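Local coordinates for protein sulfide-quinone reductase (Aquifex aeolicus, PDB 3HYW) that oxidises hydrogen sulfide with a quinone as electron acceptor, using bound FAD and building up polysulfur that is released as rings such as cyclooctasulfur, at residues A[37-42]-A[387-392]. Sequence-based numbering, arbitrary orientation.
With FAD (flavin-adenine dinucleotide), chain G.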
# COMPACT_ATOMS: atom_id res chain seq x y z
N PRO A 37 -34.52 28.00 14.38
CA PRO A 37 -34.32 29.18 15.22
C PRO A 37 -32.87 29.39 15.65
O PRO A 37 -32.56 30.36 16.35
CB PRO A 37 -35.19 28.89 16.44
CG PRO A 37 -35.19 27.39 16.54
CD PRO A 37 -35.12 26.88 15.13
N TYR A 38 -31.98 28.50 15.23
CA TYR A 38 -30.60 28.51 15.70
C TYR A 38 -29.64 28.29 14.54
O TYR A 38 -30.00 27.67 13.54
CB TYR A 38 -30.39 27.41 16.76
CG TYR A 38 -30.62 25.99 16.23
CD1 TYR A 38 -29.57 25.25 15.69
CD2 TYR A 38 -31.89 25.40 16.28
CE1 TYR A 38 -29.76 23.96 15.19
CE2 TYR A 38 -32.10 24.10 15.78
CZ TYR A 38 -31.03 23.39 15.24
OH TYR A 38 -31.22 22.12 14.75
N PHE A 39 -28.41 28.81 14.69
CA PHE A 39 -27.31 28.32 13.86
C PHE A 39 -26.77 27.05 14.51
O PHE A 39 -26.44 27.05 15.70
CB PHE A 39 -26.18 29.36 13.74
CG PHE A 39 -24.88 28.77 13.23
CD1 PHE A 39 -24.64 28.66 11.86
CD2 PHE A 39 -23.91 28.30 14.12
CE1 PHE A 39 -23.46 28.11 11.39
CE2 PHE A 39 -22.72 27.74 13.65
CZ PHE A 39 -22.49 27.65 12.28
N GLY A 40 -26.67 25.97 13.74
CA GLY A 40 -26.11 24.73 14.25
C GLY A 40 -24.70 24.52 13.70
O GLY A 40 -24.50 24.58 12.49
N PHE A 41 -23.73 24.30 14.58
CA PHE A 41 -22.37 24.02 14.13
C PHE A 41 -22.27 22.57 13.66
O PHE A 41 -21.98 21.65 14.43
CB PHE A 41 -21.33 24.35 15.20
CG PHE A 41 -19.90 24.24 14.70
CD1 PHE A 41 -19.40 25.16 13.79
CD2 PHE A 41 -19.07 23.21 15.12
CE1 PHE A 41 -18.10 25.07 13.32
CE2 PHE A 41 -17.77 23.11 14.66
CZ PHE A 41 -17.28 24.05 13.76
N THR A 42 -22.53 22.41 12.36
CA THR A 42 -22.61 21.10 11.72
C THR A 42 -21.41 20.17 11.99
O THR A 42 -21.60 18.98 12.25
CB THR A 42 -22.87 21.24 10.18
OG1 THR A 42 -23.82 22.29 9.94
CG2 THR A 42 -23.45 19.98 9.64
N LYS A 387 -14.82 26.15 18.81
CA LYS A 387 -14.98 27.30 19.72
C LYS A 387 -14.84 28.62 18.96
O LYS A 387 -15.63 29.55 19.15
CB LYS A 387 -13.96 27.23 20.87
CG LYS A 387 -14.00 25.92 21.67
CD LYS A 387 -15.37 25.73 22.34
CE LYS A 387 -15.50 24.36 22.99
NZ LYS A 387 -16.86 24.22 23.62
N TYR A 388 -13.84 28.68 18.08
CA TYR A 388 -13.57 29.86 17.26
C TYR A 388 -14.71 30.21 16.29
O TYR A 388 -15.10 31.37 16.21
CB TYR A 388 -12.24 29.69 16.50
CG TYR A 388 -11.94 30.78 15.47
CD1 TYR A 388 -11.75 32.10 15.87
CD2 TYR A 388 -11.84 30.48 14.11
CE1 TYR A 388 -11.47 33.11 14.94
CE2 TYR A 388 -11.55 31.48 13.17
CZ TYR A 388 -11.37 32.78 13.59
OH TYR A 388 -11.09 33.78 12.67
N PHE A 389 -15.24 29.22 15.57
CA PHE A 389 -16.32 29.50 14.64
C PHE A 389 -17.60 29.98 15.35
O PHE A 389 -18.23 30.93 14.90
CB PHE A 389 -16.64 28.32 13.72
CG PHE A 389 -17.37 28.72 12.47
CD1 PHE A 389 -18.77 28.72 12.42
CD2 PHE A 389 -16.67 29.14 11.34
CE1 PHE A 389 -19.45 29.12 11.27
CE2 PHE A 389 -17.34 29.55 10.19
CZ PHE A 389 -18.73 29.54 10.15
N LEU A 390 -17.97 29.31 16.44
CA LEU A 390 -19.15 29.72 17.21
C LEU A 390 -19.00 31.14 17.74
O LEU A 390 -19.96 31.91 17.75
CB LEU A 390 -19.42 28.77 18.39
CG LEU A 390 -20.39 27.57 18.29
CD1 LEU A 390 -21.42 27.66 17.17
CD2 LEU A 390 -19.67 26.23 18.29
N TRP A 391 -17.79 31.47 18.18
CA TRP A 391 -17.49 32.85 18.58
C TRP A 391 -17.78 33.83 17.44
O TRP A 391 -18.41 34.87 17.64
CB TRP A 391 -16.04 32.98 19.07
CG TRP A 391 -15.73 34.35 19.52
CD1 TRP A 391 -15.91 34.87 20.78
CD2 TRP A 391 -15.22 35.42 18.73
NE1 TRP A 391 -15.54 36.19 20.81
CE2 TRP A 391 -15.11 36.55 19.56
CE3 TRP A 391 -14.84 35.53 17.38
CZ2 TRP A 391 -14.63 37.78 19.10
CZ3 TRP A 391 -14.36 36.75 16.93
CH2 TRP A 391 -14.27 37.86 17.78
N LYS A 392 -17.32 33.49 16.23
CA LYS A 392 -17.50 34.33 15.05
C LYS A 392 -18.98 34.57 14.72
O LYS A 392 -19.36 35.68 14.37
CB LYS A 392 -16.80 33.71 13.83
CG LYS A 392 -15.29 33.87 13.86
CD LYS A 392 -14.71 33.70 12.47
CE LYS A 392 -14.80 32.27 11.98
NZ LYS A 392 -14.42 32.20 10.56
PA FAD G . -26.41 24.37 6.65
O1A FAD G . -25.27 24.89 7.49
O2A FAD G . -26.97 23.01 6.93
O5B FAD G . -27.57 25.47 6.76
C5B FAD G . -28.76 25.45 6.00
C4B FAD G . -29.76 26.35 6.72
O4B FAD G . -30.90 26.58 5.89
C3B FAD G . -30.28 25.68 7.98
O3B FAD G . -30.37 26.66 9.02
C2B FAD G . -31.66 25.19 7.58
O2B FAD G . -32.54 25.10 8.70
C1B FAD G . -32.09 26.27 6.61
N9A FAD G . -33.15 25.88 5.64
C8A FAD G . -33.28 24.70 5.00
N7A FAD G . -34.37 24.75 4.19
C5A FAD G . -34.93 25.98 4.34
C6A FAD G . -36.04 26.61 3.79
N6A FAD G . -36.82 25.96 2.90
N1A FAD G . -36.34 27.89 4.16
C2A FAD G . -35.57 28.54 5.05
N3A FAD G . -34.49 27.96 5.59
C4A FAD G . -34.15 26.68 5.25
N1 FAD G . -17.46 20.61 6.68
C2 FAD G . -16.19 20.86 7.10
O2 FAD G . -15.49 21.69 6.49
N3 FAD G . -15.68 20.24 8.19
C4 FAD G . -16.42 19.35 8.87
O4 FAD G . -15.91 18.70 9.96
C4X FAD G . -17.72 19.07 8.45
N5 FAD G . -18.46 18.17 9.14
C5X FAD G . -19.72 17.90 8.76
C6 FAD G . -20.47 16.97 9.50
C7 FAD G . -21.77 16.66 9.12
C7M FAD G . -22.55 15.65 9.94
C8 FAD G . -22.33 17.28 8.00
C8M FAD G . -23.74 16.99 7.53
C9 FAD G . -21.57 18.20 7.27
C9A FAD G . -20.26 18.53 7.64
N10 FAD G . -19.52 19.45 6.94
C10 FAD G . -18.25 19.72 7.34
C1' FAD G . -20.07 20.07 5.72
C2' FAD G . -20.56 21.50 5.73
O2' FAD G . -19.58 22.36 6.32
C3' FAD G . -21.92 21.55 6.43
O3' FAD G . -22.85 20.68 5.74
C4' FAD G . -22.47 22.97 6.46
O4' FAD G . -23.49 23.03 7.46
C5' FAD G . -23.04 23.37 5.10
O5' FAD G . -23.46 24.73 5.14
P FAD G . -24.80 25.24 4.40
O1P FAD G . -24.96 26.70 4.71
O2P FAD G . -24.82 24.78 2.96
O3P FAD G . -25.99 24.40 5.10
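Phe41 and Phe389 meet where the short strand 38-40 gives way to a loop facing helix 376-395, and Phe41 can be followed outward atom by atom. Its CB rests on the two methyls of Leu390, 3.9 Å from CD1. CG, anti to the backbone N (chi1 -172°), lies near Leu390 CD2; CD1 lies against Phe389 CD1, and CE1, further out, comes within 3.6 Å of Phe389 CB. The two ring planes are inclined at 38°, their centroids 5.8 Å apart. Phe39, two residues earlier, brings its CZ to the edge of the Phe389 ring, 3.5 Å from CE1, while Leu390 CD1 sits at the edge of the Phe39 ring, 3.8 Å from CE2. An alanine in place of Phe39 would probably leave a gap beside Phe389 CE1 and Leu390 CD1 and give the Phe389 ring more room to turn. Val12 of the FAD-binding glycine-rich turn touches both Phe39 and Phe389. On the cofactor side, Thr42 OG1 shares a 2.6 Å hydrogen bond with FAD O4'. A buried aromatic cluster thus joins helix 376-395 to strand 38-40 and the glycine-rich turn of the Rossmann-type FAD-binding fold, close to the bound quinone.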